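Local coordinates for protein restriction endonuclease EcoP15I, modification subunit (Escherichia coli, PDB 4ZCF) that methylates the N6 of one adenine in the asymmetric DNA site 5'-CAGCAG-3' using S-adenosyl-L-methionine, and is also required, with the Res subunit, for DNA restriction, at residues Ser93-Ile98 with Thr450-Asn455; Glu493-Ala498 with Gln505-Tyr510; Pro583-Glu588 with Met621-Ala626. All blocks are in the same frame, centred on the assembly; numbering follows the deposited sequence.

In the fold
Interactions 1 and 2 share one region of the methyltransferase domain, their centres about 8 Å apart, while interaction 3 lies about 42 Å from both, centre to centre, in the C-terminal domain. The first two meet on neighbouring parallel strands, 96-99 and 508-514, of the large mixed sheet, on which helices 446-455 and 487-500 pack. They also touch directly: Ser93 OG lies 2.6 Å from Gly506 O, a probable hydrogen bond. Along the chain the three contacts follow in series, each closing before the next opens. Interaction 1 therefore joins sequence-distant parts of the Rossmann-like core, interaction 2 packs helix 487-500 at the start of strand 508-514, and interaction 3 joins two helices beside a separate five-stranded sheet.

Interaction 1: Ser93-Ile98 with Thr450-Asn455; sequences SQHLLI and TVFNLN
Val451 is the first residue of segment 450-455, in helix 446-455, to meet His95, and the two have the closest CA atoms of the segments, 9.3 Å apart. Its CG1 methyl approaches the imidazole obliquely, 3.7 Å from His95 CE1. The valine torsion explains which branch does this: CG1 lies opposite the backbone N (chi1 173°), and it is this methyl that reaches the ring. Phe452 comes next and uses an aromatic edge. Its CE1 stands over one face of the imidazole, displaced toward the rim, with His95 CD2 the nearest ring atom at 4.2 Å. Centroids 5.6 Å apart and planes at 71° identify a T-shaped pair in which phenylalanine supplies the edge and histidine the face. One turn after Val451, Asn455 brings its amide to the imidazole edge, in the ring plane. At 3.8 Å from both His95 CE1 and His95 NE2, Asn455 ND2 packs against the ring without a hydrogen bond, the amide plane turned 45° from it; Asn455 OD1 accepts a hydrogen bond from Tyr462 N. His95 likewise spends ND1 on a hydrogen bond with Phe464 N, which helps fix the rotation of its ring and is consistent with an unprotonated ND1. Phe464 also stacks on His95 and meets Phe452 edge-to-face, building an aromatic cluster of three. The contact thus joins the lead-in to strand 96-99 with the last turns of helix 446-455, next to strand 461-468, while helix 420-430 packs against Thr450 and Leu454 and helix 487-500 touches Phe452 through Ser499.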
loop_
_atom_site.group_PDB
_atom_site.type_symbol
_atom_site.label_atom_id
_atom_site.label_comp_id
_atom_site.label_asym_id
_atom_site.label_seq_id
_atom_site.Cartn_x
_atom_site.Cartn_y
_atom_site.Cartn_z
ATOM N N SER A 93 18.266 25.904 -7.862
ATOM C CA SER A 93 17.148 25.428 -7.075
ATOM C C SER A 93 16.865 23.950 -7.193
ATOM O O SER A 93 16.917 23.367 -8.291
ATOM C CB SER A 93 15.899 26.264 -7.299
ATOM O OG SER A 93 15.031 26.069 -6.196
ATOM N N GLN A 94 16.575 23.351 -6.018
ATOM C CA GLN A 94 16.249 21.943 -5.879
ATOM C C GLN A 94 14.772 21.665 -6.096
ATOM O O GLN A 94 14.393 20.505 -6.183
ATOM C CB GLN A 94 16.742 21.401 -4.529
ATOM C CG GLN A 94 18.206 20.947 -4.595
ATOM C CD GLN A 94 18.528 19.759 -3.710
ATOM O OE1 GLN A 94 18.855 18.667 -4.199
ATOM N NE2 GLN A 94 18.482 19.951 -2.388
ATOM N N HIS A 95 13.960 22.725 -6.269
ATOM C CA HIS A 95 12.513 22.669 -6.425
ATOM C C HIS A 95 12.042 22.748 -7.873
ATOM O O HIS A 95 12.557 23.556 -8.646
ATOM C CB HIS A 95 11.851 23.759 -5.572
ATOM C CG HIS A 95 12.277 23.742 -4.139
ATOM N ND1 HIS A 95 11.834 22.771 -3.266
ATOM C CD2 HIS A 95 13.152 24.541 -3.487
ATOM C CE1 HIS A 95 12.407 23.041 -2.105
ATOM N NE2 HIS A 95 13.208 24.091 -2.194
ATOM N N LEU A 96 11.023 21.931 -8.237
ATOM C CA LEU A 96 10.498 21.904 -9.609
ATOM C C LEU A 96 9.019 22.150 -9.706
ATOM O O LEU A 96 8.259 21.616 -8.932
ATOM C CB LEU A 96 10.818 20.557 -10.336
ATOM C CG LEU A 96 12.224 19.969 -10.205
ATOM C CD1 LEU A 96 12.238 18.513 -10.590
ATOM C CD2 LEU A 96 13.246 20.778 -10.984
ATOM N N LEU A 97 8.611 22.898 -10.722
ATOM C CA LEU A 97 7.222 23.107 -11.112
ATOM C C LEU A 97 7.163 22.746 -12.619
ATOM O O LEU A 97 7.965 23.260 -13.414
ATOM C CB LEU A 97 6.696 24.529 -10.792
ATOM C CG LEU A 97 5.410 24.958 -11.508
ATOM C CD1 LEU A 97 4.173 24.202 -10.997
ATOM C CD2 LEU A 97 5.219 26.452 -11.430
ATOM N N ILE A 98 6.289 21.782 -12.978
ATOM C CA ILE A 98 6.138 21.276 -14.347
ATOM C C ILE A 98 4.763 21.549 -14.913
ATOM O O ILE A 98 3.751 21.300 -14.247
ATOM C CB ILE A 98 6.576 19.806 -14.524
ATOM C CG1 ILE A 98 7.881 19.533 -13.786
ATOM C CG2 ILE A 98 6.738 19.470 -16.006
ATOM C CD1 ILE A 98 7.893 18.252 -13.097
ATOM N N THR A 450 4.146 24.918 1.453
ATOM C CA THR A 450 4.399 24.173 2.680
ATOM C C THR A 450 5.870 23.746 2.770
ATOM O O THR A 450 6.427 23.772 3.857
ATOM C CB THR A 450 3.412 22.991 2.743
ATOM O OG1 THR A 450 2.066 23.490 2.819
ATOM C CG2 THR A 450 3.691 22.052 3.893
ATOM N N VAL A 451 6.506 23.372 1.646
ATOM C CA VAL A 451 7.935 23.002 1.620
ATOM C C VAL A 451 8.797 24.261 1.896
ATOM O O VAL A 451 9.738 24.178 2.689
ATOM C CB VAL A 451 8.361 22.201 0.349
ATOM C CG1 VAL A 451 9.864 21.995 0.299
ATOM C CG2 VAL A 451 7.646 20.843 0.289
ATOM N N PHE A 452 8.420 25.435 1.316
ATOM C CA PHE A 452 9.113 26.714 1.576
ATOM C C PHE A 452 9.090 27.019 3.076
ATOM O O PHE A 452 10.164 27.187 3.649
ATOM C CB PHE A 452 8.531 27.891 0.750
ATOM C CG PHE A 452 8.775 27.874 -0.753
ATOM C CD1 PHE A 452 10.009 27.486 -1.277
ATOM C CD2 PHE A 452 7.791 28.307 -1.641
ATOM C CE1 PHE A 452 10.257 27.530 -2.653
ATOM C CE2 PHE A 452 8.033 28.324 -3.023
ATOM C CZ PHE A 452 9.266 27.937 -3.516
ATOM N N ASN A 453 7.897 26.980 3.732
ATOM C CA ASN A 453 7.761 27.213 5.187
ATOM C C ASN A 453 8.524 26.206 6.045
ATOM O O ASN A 453 9.077 26.584 7.074
ATOM C CB ASN A 453 6.297 27.169 5.628
ATOM C CG ASN A 453 5.377 28.213 5.065
ATOM O OD1 ASN A 453 4.163 28.149 5.277
ATOM N ND2 ASN A 453 5.904 29.178 4.323
ATOM N N LEU A 454 8.480 24.908 5.673
ATOM C CA LEU A 454 9.164 23.878 6.444
ATOM C C LEU A 454 10.680 24.032 6.383
ATOM O O LEU A 454 11.309 24.043 7.419
ATOM C CB LEU A 454 8.687 22.458 6.067
ATOM C CG LEU A 454 7.261 22.045 6.517
ATOM C CD1 LEU A 454 6.753 20.805 5.739
ATOM C CD2 LEU A 454 7.172 21.821 8.033
ATOM N N ASN A 455 11.256 24.207 5.182
ATOM C CA ASN A 455 12.692 24.391 4.928
ATOM C C ASN A 455 13.348 25.565 5.648
ATOM O O ASN A 455 14.524 25.466 5.992
ATOM C CB ASN A 455 12.971 24.452 3.438
ATOM C CG ASN A 455 12.994 23.116 2.732
ATOM O OD1 ASN A 455 12.610 22.067 3.263
ATOM N ND2 ASN A 455 13.477 23.132 1.516
#

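Interaction 2: Glu493-Ala498 with Gln505-Tyr510; sequences ERLIRA and QGFKVY
Leu495 and Phe507 face each other with CA atoms 8.1 Å apart, and the backbones come closer between Ile496, still inside helix 487-500, and Gly506, in the loop just before strand 508-514, 7.3 Å between CA atoms. This is the closing half of a beta-alpha-beta crossover: strands 461-468 and 508-514 run parallel in the large sheet with strand 96-99 between them, and the helix connects them, as expected of the Rossmann-like methyltransferase fold. No hydrogen bond links the two segments, so side-chain packing carries the contact. Phe507 is the centre of it. Its CG sits between the backbone N and the carbonyl carbon (chi1 63°), and the ring projects toward the helix. Leu495 lies over one face. A CH-pi contact is supported by the position of its CB, 3.9 Å from the ring centroid and 29° off the normal, while CD2 covers the same ring near its rim, 4.1 Å from Phe507 CE2. Ile496 contributes the adjoining patch, its CG1 lying 3.9 Å from Phe507 CZ and its side chain crossing that of the phenylalanine at about a right angle. Beyond the pair, Leu97 touches both Leu495 and Phe507, and the ring of His84 in helix 82-86 also meets Phe507. The helix carries its own salt bridge one turn long, from Arg497 to Glu493: NH2 of Arg497 donates to Glu493 OE2 at 2.9 Å from the anti side, with that oxygen lying in the guanidinium plane, and a weak second bond from NE reaches the same oxygen.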
loop_
_atom_site.group_PDB
_atom_site.type_symbol
_atom_site.label_atom_id
_atom_site.label_comp_id
_atom_site.label_asym_id
_atom_site.label_seq_id
_atom_site.Cartn_x
_atom_site.Cartn_y
_atom_site.Cartn_z
ATOM N N GLU A 493 2.839 32.067 -10.203
ATOM C CA GLU A 493 2.825 33.310 -9.441
ATOM C C GLU A 493 2.744 33.091 -7.935
ATOM O O GLU A 493 3.467 33.775 -7.201
ATOM C CB GLU A 493 1.694 34.248 -9.923
ATOM C CG GLU A 493 1.571 35.581 -9.178
ATOM C CD GLU A 493 2.687 36.613 -9.283
ATOM O OE1 GLU A 493 3.857 36.235 -9.525
ATOM O OE2 GLU A 493 2.394 37.811 -9.065
ATOM N N ARG A 494 1.888 32.142 -7.467
ATOM C CA ARG A 494 1.735 31.848 -6.027
ATOM C C ARG A 494 3.034 31.382 -5.420
ATOM O O ARG A 494 3.306 31.697 -4.263
ATOM C CB ARG A 494 0.645 30.789 -5.754
ATOM C CG ARG A 494 0.216 30.765 -4.300
ATOM C CD ARG A 494 0.710 29.602 -3.439
ATOM N NE ARG A 494 -0.459 28.770 -3.148
ATOM C CZ ARG A 494 -0.826 28.311 -1.961
ATOM N NH1 ARG A 494 -0.059 28.497 -0.902
ATOM N NH2 ARG A 494 -1.946 27.617 -1.835
ATOM N N LEU A 495 3.804 30.580 -6.177
ATOM C CA LEU A 495 5.086 30.033 -5.739
ATOM C C LEU A 495 6.145 31.115 -5.746
ATOM O O LEU A 495 6.972 31.146 -4.850
ATOM C CB LEU A 495 5.481 28.865 -6.641
ATOM C CG LEU A 495 4.938 27.474 -6.329
ATOM C CD1 LEU A 495 3.453 27.483 -6.157
ATOM C CD2 LEU A 495 5.298 26.505 -7.435
ATOM N N ILE A 496 6.110 32.021 -6.745
ATOM C CA ILE A 496 7.004 33.186 -6.840
ATOM C C ILE A 496 6.829 34.044 -5.575
ATOM O O ILE A 496 7.819 34.339 -4.897
ATOM C CB ILE A 496 6.777 33.990 -8.156
ATOM C CG1 ILE A 496 7.486 33.286 -9.350
ATOM C CG2 ILE A 496 7.247 35.468 -8.004
ATOM C CD1 ILE A 496 6.993 33.732 -10.718
ATOM N N ARG A 497 5.566 34.374 -5.231
ATOM C CA ARG A 497 5.221 35.165 -4.047
ATOM C C ARG A 497 5.594 34.473 -2.736
ATOM O O ARG A 497 6.176 35.103 -1.854
ATOM C CB ARG A 497 3.745 35.592 -4.081
ATOM C CG ARG A 497 3.479 36.588 -5.200
ATOM C CD ARG A 497 2.092 37.169 -5.116
ATOM N NE ARG A 497 1.687 37.839 -6.353
ATOM C CZ ARG A 497 0.671 38.685 -6.455
ATOM N NH1 ARG A 497 -0.017 39.039 -5.383
ATOM N NH2 ARG A 497 0.375 39.227 -7.617
ATOM N N ALA A 498 5.301 33.171 -2.638
ATOM C CA ALA A 498 5.571 32.315 -1.493
ATOM C C ALA A 498 7.068 32.104 -1.314
ATOM O O ALA A 498 7.515 31.819 -0.204
ATOM C CB ALA A 498 4.870 30.972 -1.690
ATOM N N GLN A 505 13.866 31.163 -1.748
ATOM C CA GLN A 505 14.285 29.775 -1.979
ATOM C C GLN A 505 14.324 29.358 -3.439
ATOM O O GLN A 505 15.137 28.506 -3.797
ATOM C CB GLN A 505 13.441 28.788 -1.179
ATOM C CG GLN A 505 13.897 28.680 0.259
ATOM C CD GLN A 505 13.167 27.620 1.027
ATOM O OE1 GLN A 505 12.575 27.900 2.073
ATOM N NE2 GLN A 505 13.268 26.368 0.568
ATOM N N GLY A 506 13.429 29.929 -4.246
ATOM C CA GLY A 506 13.304 29.657 -5.674
ATOM C C GLY A 506 12.896 28.246 -6.059
ATOM O O GLY A 506 12.922 27.318 -5.243
ATOM N N PHE A 507 12.569 28.078 -7.348
ATOM C CA PHE A 507 12.164 26.829 -7.982
ATOM C C PHE A 507 12.398 26.945 -9.491
ATOM O O PHE A 507 12.309 28.046 -10.043
ATOM C CB PHE A 507 10.663 26.521 -7.691
ATOM C CG PHE A 507 9.678 27.536 -8.234
ATOM C CD1 PHE A 507 9.496 28.759 -7.604
ATOM C CD2 PHE A 507 8.939 27.268 -9.385
ATOM C CE1 PHE A 507 8.622 29.703 -8.129
ATOM C CE2 PHE A 507 8.049 28.209 -9.898
ATOM C CZ PHE A 507 7.893 29.418 -9.265
ATOM N N LYS A 508 12.645 25.796 -10.165
ATOM C CA LYS A 508 12.821 25.743 -11.609
ATOM C C LYS A 508 11.516 25.346 -12.288
ATOM O O LYS A 508 10.737 24.572 -11.731
ATOM C CB LYS A 508 13.972 24.806 -11.989
ATOM C CG LYS A 508 15.343 25.488 -11.920
ATOM C CD LYS A 508 16.532 24.530 -11.897
ATOM C CE LYS A 508 16.711 23.641 -13.111
ATOM N NZ LYS A 508 17.846 22.687 -12.927
ATOM N N VAL A 509 11.250 25.940 -13.467
ATOM C CA VAL A 509 10.060 25.670 -14.289
ATOM C C VAL A 509 10.481 24.804 -15.495
ATOM O O VAL A 509 11.557 24.996 -16.056
ATOM C CB VAL A 509 9.260 26.952 -14.700
ATOM C CG1 VAL A 509 8.060 26.625 -15.590
ATOM C CG2 VAL A 509 8.790 27.719 -13.474
ATOM N N TYR A 510 9.641 23.815 -15.818
ATOM C CA TYR A 510 9.747 22.879 -16.924
ATOM C C TYR A 510 8.372 22.752 -17.512
ATOM O O TYR A 510 7.390 22.977 -16.804
ATOM C CB TYR A 510 10.250 21.515 -16.443
ATOM C CG TYR A 510 11.739 21.500 -16.243
ATOM C CD1 TYR A 510 12.597 21.213 -17.294
ATOM C CD2 TYR A 510 12.300 21.861 -15.024
ATOM C CE1 TYR A 510 13.980 21.232 -17.123
ATOM C CE2 TYR A 510 13.685 21.906 -14.847
ATOM C CZ TYR A 510 14.519 21.616 -15.905
ATOM O OH TYR A 510 15.878 21.620 -15.718
#

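Interaction 3: Pro583-Glu588 with Met621-Ala626; sequences PNFTSE and MELNEA
Phe585 and Ser587 meet Leu623 and Glu622 in a mixed contact, apolar on one side and hydrogen-bonded on the other, between the start of helix 587-598 and helix 618-629 of the C-terminal domain. The polar half is one bond: Ser587 OG donates to Glu622 OE2 at 3.0 Å, and the carboxylate oxygen receives it on its syn lone pair. Glu622 reaches it with an extended chain, CG lying opposite the backbone N (chi1 -171°). Because Ser587 opens its helix, the positive end of that helix may help stabilise the buried carboxylate. With an alanine in place of Glu622, Ser587 OG would probably lose its acceptor and a gap would be likely to open between the helix start and helix 618-629. In the apolar half, Leu623 approaches the Phe585 ring obliquely, its CG 3.8 Å from Phe585 CE2, and the two side chains cross at about a right angle. Leu580 and Leu590 touch both residues, and Glu682 and Ile681 of the restriction subunit pack on Ser587 and Glu622. With strands 577-580, 607-611 and 639-643 parallel and adjacent, the two helices are the connections of successive beta-alpha-beta crossovers, an arrangement typical of alpha/beta domains.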
loop_
_atom_site.group_PDB
_atom_site.type_symbol
_atom_site.label_atom_id
_atom_site.label_comp_id
_atom_site.label_asym_id
_atom_site.label_seq_id
_atom_site.Cartn_x
_atom_site.Cartn_y
_atom_site.Cartn_z
ATOM N N PRO A 583 26.409 20.272 -35.249
ATOM C CA PRO A 583 27.143 19.647 -36.359
ATOM C C PRO A 583 28.573 20.191 -36.398
ATOM O O PRO A 583 28.939 21.033 -35.566
ATOM C CB PRO A 583 26.328 20.040 -37.604
ATOM C CG PRO A 583 25.504 21.226 -37.192
ATOM C CD PRO A 583 25.641 21.449 -35.709
ATOM N N ASN A 584 29.377 19.722 -37.364
ATOM C CA ASN A 584 30.748 20.186 -37.573
ATOM C C ASN A 584 31.736 19.810 -36.469
ATOM O O ASN A 584 32.627 20.597 -36.157
ATOM C CB ASN A 584 30.817 21.696 -37.967
ATOM C CG ASN A 584 29.849 22.091 -39.065
ATOM O OD1 ASN A 584 29.995 21.705 -40.234
ATOM N ND2 ASN A 584 28.815 22.841 -38.706
ATOM N N PHE A 585 31.613 18.587 -35.918
ATOM C CA PHE A 585 32.551 18.042 -34.928
ATOM C C PHE A 585 33.827 17.660 -35.718
ATOM O O PHE A 585 33.739 16.951 -36.729
ATOM C CB PHE A 585 31.926 16.837 -34.185
ATOM C CG PHE A 585 32.825 16.128 -33.194
ATOM C CD1 PHE A 585 32.999 16.625 -31.908
ATOM C CD2 PHE A 585 33.474 14.945 -33.539
ATOM C CE1 PHE A 585 33.827 15.960 -30.989
ATOM C CE2 PHE A 585 34.329 14.301 -32.629
ATOM C CZ PHE A 585 34.504 14.815 -31.365
ATOM N N THR A 586 34.990 18.198 -35.306
ATOM C CA THR A 586 36.258 18.033 -36.019
ATOM C C THR A 586 37.220 17.020 -35.396
ATOM O O THR A 586 36.948 16.477 -34.324
ATOM C CB THR A 586 36.940 19.392 -36.173
ATOM N N SER A 587 38.354 16.762 -36.085
ATOM C CA SER A 587 39.431 15.888 -35.617
ATOM C C SER A 587 40.161 16.568 -34.454
ATOM O O SER A 587 40.770 15.885 -33.625
ATOM C CB SER A 587 40.406 15.601 -36.753
ATOM O OG SER A 587 39.755 14.876 -37.783
ATOM N N GLU A 588 40.090 17.921 -34.403
ATOM C CA GLU A 588 40.669 18.770 -33.354
ATOM C C GLU A 588 39.838 18.640 -32.079
ATOM O O GLU A 588 40.402 18.546 -30.986
ATOM C CB GLU A 588 40.760 20.255 -33.799
ATOM C CG GLU A 588 41.516 20.522 -35.099
ATOM C CD GLU A 588 42.753 19.684 -35.383
ATOM O OE1 GLU A 588 43.677 19.670 -34.538
ATOM O OE2 GLU A 588 42.799 19.051 -36.463
ATOM N N MET A 621 32.264 7.049 -37.475
ATOM C CA MET A 621 33.173 5.888 -37.351
ATOM C C MET A 621 34.470 6.286 -36.655
ATOM O O MET A 621 35.024 5.503 -35.876
ATOM C CB MET A 621 33.526 5.336 -38.738
ATOM C CG MET A 621 32.672 4.183 -39.176
ATOM S SD MET A 621 32.610 4.028 -40.981
ATOM C CE MET A 621 34.307 3.549 -41.343
ATOM N N GLU A 622 34.971 7.490 -36.975
ATOM C CA GLU A 622 36.194 8.070 -36.427
ATOM C C GLU A 622 36.082 8.212 -34.911
ATOM O O GLU A 622 37.044 7.902 -34.211
ATOM C CB GLU A 622 36.452 9.430 -37.084
ATOM C CG GLU A 622 37.796 10.054 -36.765
ATOM C CD GLU A 622 38.016 11.407 -37.412
ATOM O OE1 GLU A 622 37.534 11.612 -38.551
ATOM O OE2 GLU A 622 38.688 12.258 -36.782
ATOM N N LEU A 623 34.901 8.648 -34.407
ATOM C CA LEU A 623 34.634 8.807 -32.972
ATOM C C LEU A 623 34.669 7.463 -32.258
ATOM O O LEU A 623 35.200 7.381 -31.156
ATOM C CB LEU A 623 33.276 9.491 -32.725
ATOM C CG LEU A 623 33.282 10.744 -31.852
ATOM C CD1 LEU A 623 31.949 11.437 -31.918
ATOM C CD2 LEU A 623 33.633 10.423 -30.399
ATOM N N ASN A 624 34.127 6.412 -32.896
ATOM C CA ASN A 624 34.100 5.058 -32.354
ATOM C C ASN A 624 35.514 4.472 -32.227
ATOM O O ASN A 624 35.915 4.111 -31.115
ATOM C CB ASN A 624 33.167 4.153 -33.181
ATOM C CG ASN A 624 33.042 2.732 -32.664
ATOM O OD1 ASN A 624 32.802 2.481 -31.471
ATOM N ND2 ASN A 624 33.151 1.767 -33.567
ATOM N N GLU A 625 36.275 4.410 -33.355
ATOM C CA GLU A 625 37.649 3.886 -33.388
ATOM C C GLU A 625 38.550 4.541 -32.331
ATOM O O GLU A 625 39.219 3.820 -31.587
ATOM C CB GLU A 625 38.243 4.040 -34.778
ATOM N N ALA A 626 38.491 5.895 -32.210
ATOM C CA ALA A 626 39.250 6.694 -31.233
ATOM C C ALA A 626 38.893 6.372 -29.771
ATOM O O ALA A 626 39.769 6.422 -28.905
ATOM C CB ALA A 626 39.046 8.172 -31.500
#